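PDB 1ZBM: hypothetical protein AF1704 from Archaeoglobus fulgidus, which probably converts cyclic dehypoxanthine futalosine into 1,4-dihydroxy-6-naphthoate, releasing dihydroxyacetone, a step in menaquinone biosynthesis. Local coordinates for residues A[73-87]-A[179-191]. Numbering follows the deposited sequence.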
loop_
_atom_site.group_PDB
_atom_site.type_symbol
_atom_site.label_atom_id
_atom_site.label_comp_id
_atom_site.label_asym_id
_atom_site.label_seq_id
_atom_site.Cartn_x
_atom_site.Cartn_y
_atom_site.Cartn_z
ATOM N N ASP A 73 -10.962 -12.251 -2.320
ATOM C CA ASP A 73 -10.994 -12.283 -3.772
ATOM C C ASP A 73 -12.301 -12.911 -4.275
ATOM O O ASP A 73 -12.491 -13.106 -5.479
ATOM C CB ASP A 73 -9.785 -13.065 -4.296
ATOM C CG ASP A 73 -9.796 -14.524 -3.861
ATOM O OD1 ASP A 73 -10.054 -14.794 -2.670
ATOM O OD2 ASP A 73 -9.537 -15.401 -4.710
ATOM N N ASP A 74 -13.197 -13.224 -3.339
ATOM C CA ASP A 74 -14.500 -13.796 -3.664
ATOM C C ASP A 74 -15.512 -12.689 -3.964
ATOM O O ASP A 74 -16.380 -12.825 -4.832
ATOM C CB ASP A 74 -15.016 -14.674 -2.510
ATOM C CG ASP A 74 -15.062 -13.943 -1.172
ATOM O OD1 ASP A 74 -14.029 -13.356 -0.766
ATOM O OD2 ASP A 74 -16.131 -13.963 -0.502
ATOM N N LYS A 75 -15.386 -11.585 -3.240
ATOM C CA LYS A 75 -16.284 -10.454 -3.415
ATOM C C LYS A 75 -15.624 -9.290 -4.160
ATOM O O LYS A 75 -16.306 -8.404 -4.679
ATOM C CB LYS A 75 -16.780 -9.975 -2.050
ATOM C CG LYS A 75 -17.779 -10.910 -1.372
ATOM C CD LYS A 75 -19.004 -11.141 -2.252
ATOM C CE LYS A 75 -20.194 -11.602 -1.434
ATOM N NZ LYS A 75 -19.807 -12.635 -0.442
ATOM N N TYR A 76 -14.298 -9.307 -4.223
ATOM C CA TYR A 76 -13.543 -8.245 -4.874
ATOM C C TYR A 76 -12.594 -8.762 -5.944
ATOM O O TYR A 76 -12.150 -9.905 -5.878
ATOM C CB TYR A 76 -12.716 -7.497 -3.824
ATOM C CG TYR A 76 -13.487 -6.514 -2.962
ATOM C CD1 TYR A 76 -13.840 -5.256 -3.453
ATOM C CD2 TYR A 76 -13.859 -6.842 -1.658
ATOM C CE1 TYR A 76 -14.544 -4.346 -2.671
ATOM C CE2 TYR A 76 -14.564 -5.942 -0.865
ATOM C CZ TYR A 76 -14.906 -4.694 -1.379
ATOM O OH TYR A 76 -15.627 -3.818 -0.618
ATOM N N ARG A 77 -12.290 -7.930 -6.934
ATOM C CA ARG A 77 -11.316 -8.317 -7.951
ATOM C C ARG A 77 -10.316 -7.174 -8.054
ATOM O O ARG A 77 -10.631 -6.032 -7.711
ATOM C CB ARG A 77 -11.966 -8.571 -9.309
ATOM C CG ARG A 77 -12.286 -7.348 -10.118
ATOM C CD ARG A 77 -12.723 -7.765 -11.508
ATOM N NE ARG A 77 -13.264 -6.646 -12.268
ATOM C CZ ARG A 77 -12.534 -5.653 -12.763
ATOM N NH1 ARG A 77 -11.216 -5.633 -12.579
ATOM N NH2 ARG A 77 -13.127 -4.684 -13.452
ATOM N N ILE A 78 -9.110 -7.480 -8.513
ATOM C CA ILE A 78 -8.073 -6.469 -8.622
ATOM C C ILE A 78 -8.293 -5.538 -9.797
ATOM O O ILE A 78 -8.513 -5.982 -10.923
ATOM C CB ILE A 78 -6.686 -7.102 -8.767
ATOM C CG1 ILE A 78 -6.459 -8.113 -7.636
ATOM C CG2 ILE A 78 -5.623 -6.012 -8.697
ATOM C CD1 ILE A 78 -5.322 -9.084 -7.903
ATOM N N LEU A 79 -8.252 -4.236 -9.533
ATOM C CA LEU A 79 -8.432 -3.249 -10.601
ATOM C C LEU A 79 -7.081 -3.047 -11.294
ATOM O O LEU A 79 -6.048 -2.971 -10.638
ATOM C CB LEU A 79 -8.941 -1.942 -10.004
ATOM C CG LEU A 79 -9.533 -0.961 -10.998
ATOM C CD1 LEU A 79 -10.871 -1.481 -11.545
ATOM C CD2 LEU A 79 -9.740 0.375 -10.271
ATOM N N SER A 80 -7.075 -2.951 -12.615
ATOM C CA SER A 80 -5.805 -2.801 -13.322
ATOM C C SER A 80 -4.984 -1.579 -12.906
ATOM O O SER A 80 -3.765 -1.594 -13.022
ATOM C CB SER A 80 -6.048 -2.778 -14.827
ATOM O OG SER A 80 -6.732 -3.972 -15.231
ATOM N N ALA A 81 -5.645 -0.543 -12.396
ATOM C CA ALA A 81 -4.969 0.677 -11.979
ATOM C C ALA A 81 -5.117 0.978 -10.489
ATOM O O ALA A 81 -6.164 0.718 -9.886
ATOM C CB ALA A 81 -5.499 1.857 -12.788
ATOM N N GLY A 82 -4.065 1.547 -9.905
ATOM C CA GLY A 82 -4.102 1.900 -8.500
ATOM C C GLY A 82 -3.135 1.136 -7.625
ATOM O O GLY A 82 -2.882 1.544 -6.493
ATOM N N ALA A 83 -2.587 0.037 -8.133
ATOM C CA ALA A 83 -1.655 -0.763 -7.337
ATOM C C ALA A 83 -0.353 -0.032 -7.019
ATOM O O ALA A 83 0.083 0.833 -7.771
ATOM C CB ALA A 83 -1.344 -2.080 -8.068
ATOM N N SER A 84 0.251 -0.373 -5.888
ATOM C CA SER A 84 1.524 0.210 -5.507
ATOM C C SER A 84 2.492 -0.976 -5.533
ATOM O O SER A 84 2.243 -2.009 -4.905
ATOM C CB SER A 84 1.450 0.866 -4.117
ATOM O OG SER A 84 1.152 -0.065 -3.091
ATOM N N VAL A 85 3.579 -0.834 -6.286
ATOM C CA VAL A 85 4.538 -1.917 -6.446
ATOM C C VAL A 85 5.985 -1.489 -6.226
ATOM O O VAL A 85 6.464 -0.541 -6.847
ATOM C CB VAL A 85 4.387 -2.540 -7.870
ATOM C CG1 VAL A 85 5.363 -3.699 -8.070
ATOM C CG2 VAL A 85 2.960 -3.035 -8.055
ATOM N N GLY A 86 6.675 -2.189 -5.330
ATOM C CA GLY A 86 8.061 -1.864 -5.056
ATOM C C GLY A 86 8.914 -2.517 -6.120
ATOM O O GLY A 86 8.572 -3.586 -6.619
ATOM N N ASP A 87 10.017 -1.876 -6.478
ATOM C CA ASP A 87 10.914 -2.412 -7.495
ATOM C C ASP A 87 12.318 -1.938 -7.128
ATOM O O ASP A 87 12.779 -0.912 -7.619
ATOM C CB ASP A 87 10.500 -1.880 -8.879
ATOM C CG ASP A 87 11.059 -2.708 -10.029
ATOM O OD1 ASP A 87 11.574 -3.821 -9.780
ATOM O OD2 ASP A 87 10.965 -2.250 -11.188
ATOM N N LEU A 179 10.844 -10.593 -9.702
ATOM C CA LEU A 179 9.726 -9.826 -10.231
ATOM C C LEU A 179 9.431 -8.673 -9.269
ATOM O O LEU A 179 9.829 -8.714 -8.105
ATOM C CB LEU A 179 8.495 -10.735 -10.335
ATOM C CG LEU A 179 8.589 -11.931 -11.281
ATOM C CD1 LEU A 179 7.467 -12.942 -10.996
ATOM C CD2 LEU A 179 8.511 -11.423 -12.725
ATOM N N PRO A 180 8.728 -7.633 -9.743
ATOM C CA PRO A 180 8.396 -6.490 -8.881
ATOM C C PRO A 180 7.673 -6.979 -7.611
ATOM O O PRO A 180 7.199 -8.112 -7.568
ATOM C CB PRO A 180 7.501 -5.639 -9.776
ATOM C CG PRO A 180 8.011 -5.936 -11.156
ATOM C CD PRO A 180 8.227 -7.432 -11.114
ATOM N N LEU A 181 7.573 -6.128 -6.595
ATOM C CA LEU A 181 6.928 -6.501 -5.335
ATOM C C LEU A 181 5.547 -5.846 -5.126
ATOM O O LEU A 181 5.467 -4.650 -4.829
ATOM C CB LEU A 181 7.843 -6.106 -4.168
ATOM C CG LEU A 181 7.773 -6.846 -2.825
ATOM C CD1 LEU A 181 8.428 -5.985 -1.740
ATOM C CD2 LEU A 181 6.347 -7.154 -2.461
ATOM N N PRO A 182 4.451 -6.624 -5.258
ATOM C CA PRO A 182 3.074 -6.133 -5.083
ATOM C C PRO A 182 2.816 -5.763 -3.628
ATOM O O PRO A 182 2.911 -6.624 -2.755
ATOM C CB PRO A 182 2.209 -7.327 -5.496
ATOM C CG PRO A 182 3.130 -8.194 -6.296
ATOM C CD PRO A 182 4.445 -8.055 -5.599
ATOM N N LEU A 183 2.469 -4.507 -3.355
ATOM C CA LEU A 183 2.222 -4.096 -1.969
ATOM C C LEU A 183 0.774 -3.701 -1.695
ATOM O O LEU A 183 0.092 -4.347 -0.901
ATOM C CB LEU A 183 3.146 -2.941 -1.592
ATOM C CG LEU A 183 4.632 -3.277 -1.630
ATOM C CD1 LEU A 183 5.427 -1.998 -1.572
ATOM C CD2 LEU A 183 4.986 -4.206 -0.463
ATOM N N GLY A 184 0.326 -2.628 -2.337
ATOM C CA GLY A 184 -1.036 -2.172 -2.162
ATOM C C GLY A 184 -1.769 -2.346 -3.473
ATOM O O GLY A 184 -1.164 -2.238 -4.538
ATOM N N LEU A 185 -3.064 -2.617 -3.417
ATOM C CA LEU A 185 -3.833 -2.811 -4.643
ATOM C C LEU A 185 -5.142 -2.030 -4.640
ATOM O O LEU A 185 -5.672 -1.668 -3.589
ATOM C CB LEU A 185 -4.164 -4.294 -4.812
ATOM C CG LEU A 185 -3.058 -5.347 -4.790
ATOM C CD1 LEU A 185 -3.699 -6.721 -4.656
ATOM C CD2 LEU A 185 -2.210 -5.266 -6.048
ATOM N N ASN A 186 -5.667 -1.772 -5.825
ATOM C CA ASN A 186 -6.949 -1.111 -5.891
ATOM C C ASN A 186 -7.926 -2.243 -6.178
ATOM O O ASN A 186 -7.743 -2.997 -7.127
ATOM C CB ASN A 186 -6.996 -0.061 -6.998
ATOM C CG ASN A 186 -7.433 1.291 -6.479
ATOM O OD1 ASN A 186 -7.924 2.139 -7.230
ATOM N ND2 ASN A 186 -7.253 1.503 -5.182
ATOM N N ALA A 187 -8.948 -2.362 -5.337
ATOM C CA ALA A 187 -9.930 -3.423 -5.456
ATOM C C ALA A 187 -11.346 -2.910 -5.737
ATOM O O ALA A 187 -11.809 -1.953 -5.105
ATOM C CB ALA A 187 -9.922 -4.252 -4.178
ATOM N N ILE A 188 -12.032 -3.558 -6.679
ATOM C CA ILE A 188 -13.397 -3.175 -7.031
ATOM C C ILE A 188 -14.363 -4.348 -6.826
ATOM O O ILE A 188 -14.124 -5.450 -7.314
ATOM C CB ILE A 188 -13.476 -2.633 -8.504
ATOM C CG1 ILE A 188 -14.909 -2.207 -8.846
ATOM C CG2 ILE A 188 -12.996 -3.672 -9.479
ATOM C CD1 ILE A 188 -15.000 -1.426 -10.137
ATOM N N ARG A 189 -15.446 -4.089 -6.089
ATOM C CA ARG A 189 -16.448 -5.099 -5.767
ATOM C C ARG A 189 -16.909 -5.795 -7.048
ATOM O O ARG A 189 -17.035 -5.160 -8.091
ATOM C CB ARG A 189 -17.625 -4.442 -5.014
ATOM C CG ARG A 189 -18.287 -5.329 -3.936
ATOM C CD ARG A 189 -19.106 -4.529 -2.899
ATOM N NE ARG A 189 -20.258 -3.850 -3.487
ATOM C CZ ARG A 189 -20.919 -2.842 -2.915
ATOM N NH1 ARG A 189 -20.549 -2.382 -1.722
ATOM N NH2 ARG A 189 -21.944 -2.283 -3.551
ATOM N N ARG A 190 -17.147 -7.100 -6.981
ATOM C CA ARG A 190 -17.542 -7.839 -8.174
ATOM C C ARG A 190 -18.996 -7.675 -8.607
ATOM O O ARG A 190 -19.351 -8.043 -9.729
ATOM C CB ARG A 190 -17.229 -9.327 -7.982
ATOM C CG ARG A 190 -15.737 -9.663 -7.872
ATOM C CD ARG A 190 -15.543 -11.130 -7.492
ATOM N NE ARG A 190 -14.144 -11.505 -7.305
ATOM C CZ ARG A 190 -13.279 -11.697 -8.295
ATOM N NH1 ARG A 190 -13.659 -11.550 -9.556
ATOM N NH2 ARG A 190 -12.032 -12.051 -8.016
ATOM N N ASP A 191 -19.838 -7.119 -7.737
ATOM C CA ASP A 191 -21.255 -6.938 -8.066
ATOM C C ASP A 191 -21.573 -5.666 -8.860
ATOM O O ASP A 191 -22.738 -5.409 -9.185
ATOM C CB ASP A 191 -22.099 -6.935 -6.791
ATOM C CG ASP A 191 -21.931 -5.664 -5.997
ATOM O OD1 ASP A 191 -20.835 -5.442 -5.449
ATOM O OD2 ASP A 191 -22.892 -4.870 -5.936
HETATM O O HOH W 1 -19.534 -8.550 -4.859
HETATM O O HOH W 2 -15.980 -6.249 -10.857
HETATM O O HOH W 3 -4.749 -2.259 -8.332
#
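Arg-77 and Ile-188 form an antiparallel hydrogen-bonded pair, with Arg-77 N to Ile-188 O at 3.1 Å and the reciprocal bond present. Direct backbone hydrogen bonds stop after Leu-79 N to Asn-186 O (2.8 Å) and resume with Ser-84 N to Gly-184 O (2.7 Å); in between, water 3 links Leu-79 O and Asn-186 N. Ser-84 O accepts from both Leu-183 N (2.9 Å) and Gly-184 N (3.3 Å), the signature of a classic beta bulge. Strand 76-86 forms one edge of a five-stranded mixed sheet, with 181-189 next to it, in a two-domain fold consistent with periplasmic binding protein relatives. Within the bulge, Leu-183 O is hydrogen-bonded to Thr-114 OG1, a predicted substrate-binding residue.

The Arg-77 side chain lies alongside Ile-188, whose CG2 sits 3.9 Å above the centre of the guanidinium plane; NH2 reaches Gln-197. An alanine here is likely to leave Gln-197 without this partner and remove the guanidinium from over Ile-188 CG2. Arg-190 grips Asp-73 O side-on through NE and NH2 (2.8 Å for NH2), while Arg-77 CB covers one guanidinium face, offset toward its rim. With chi1 at -164°, Leu-79 has CG opposite its own N, and CD1 meets Ile-188 CG2 at 3.7 Å.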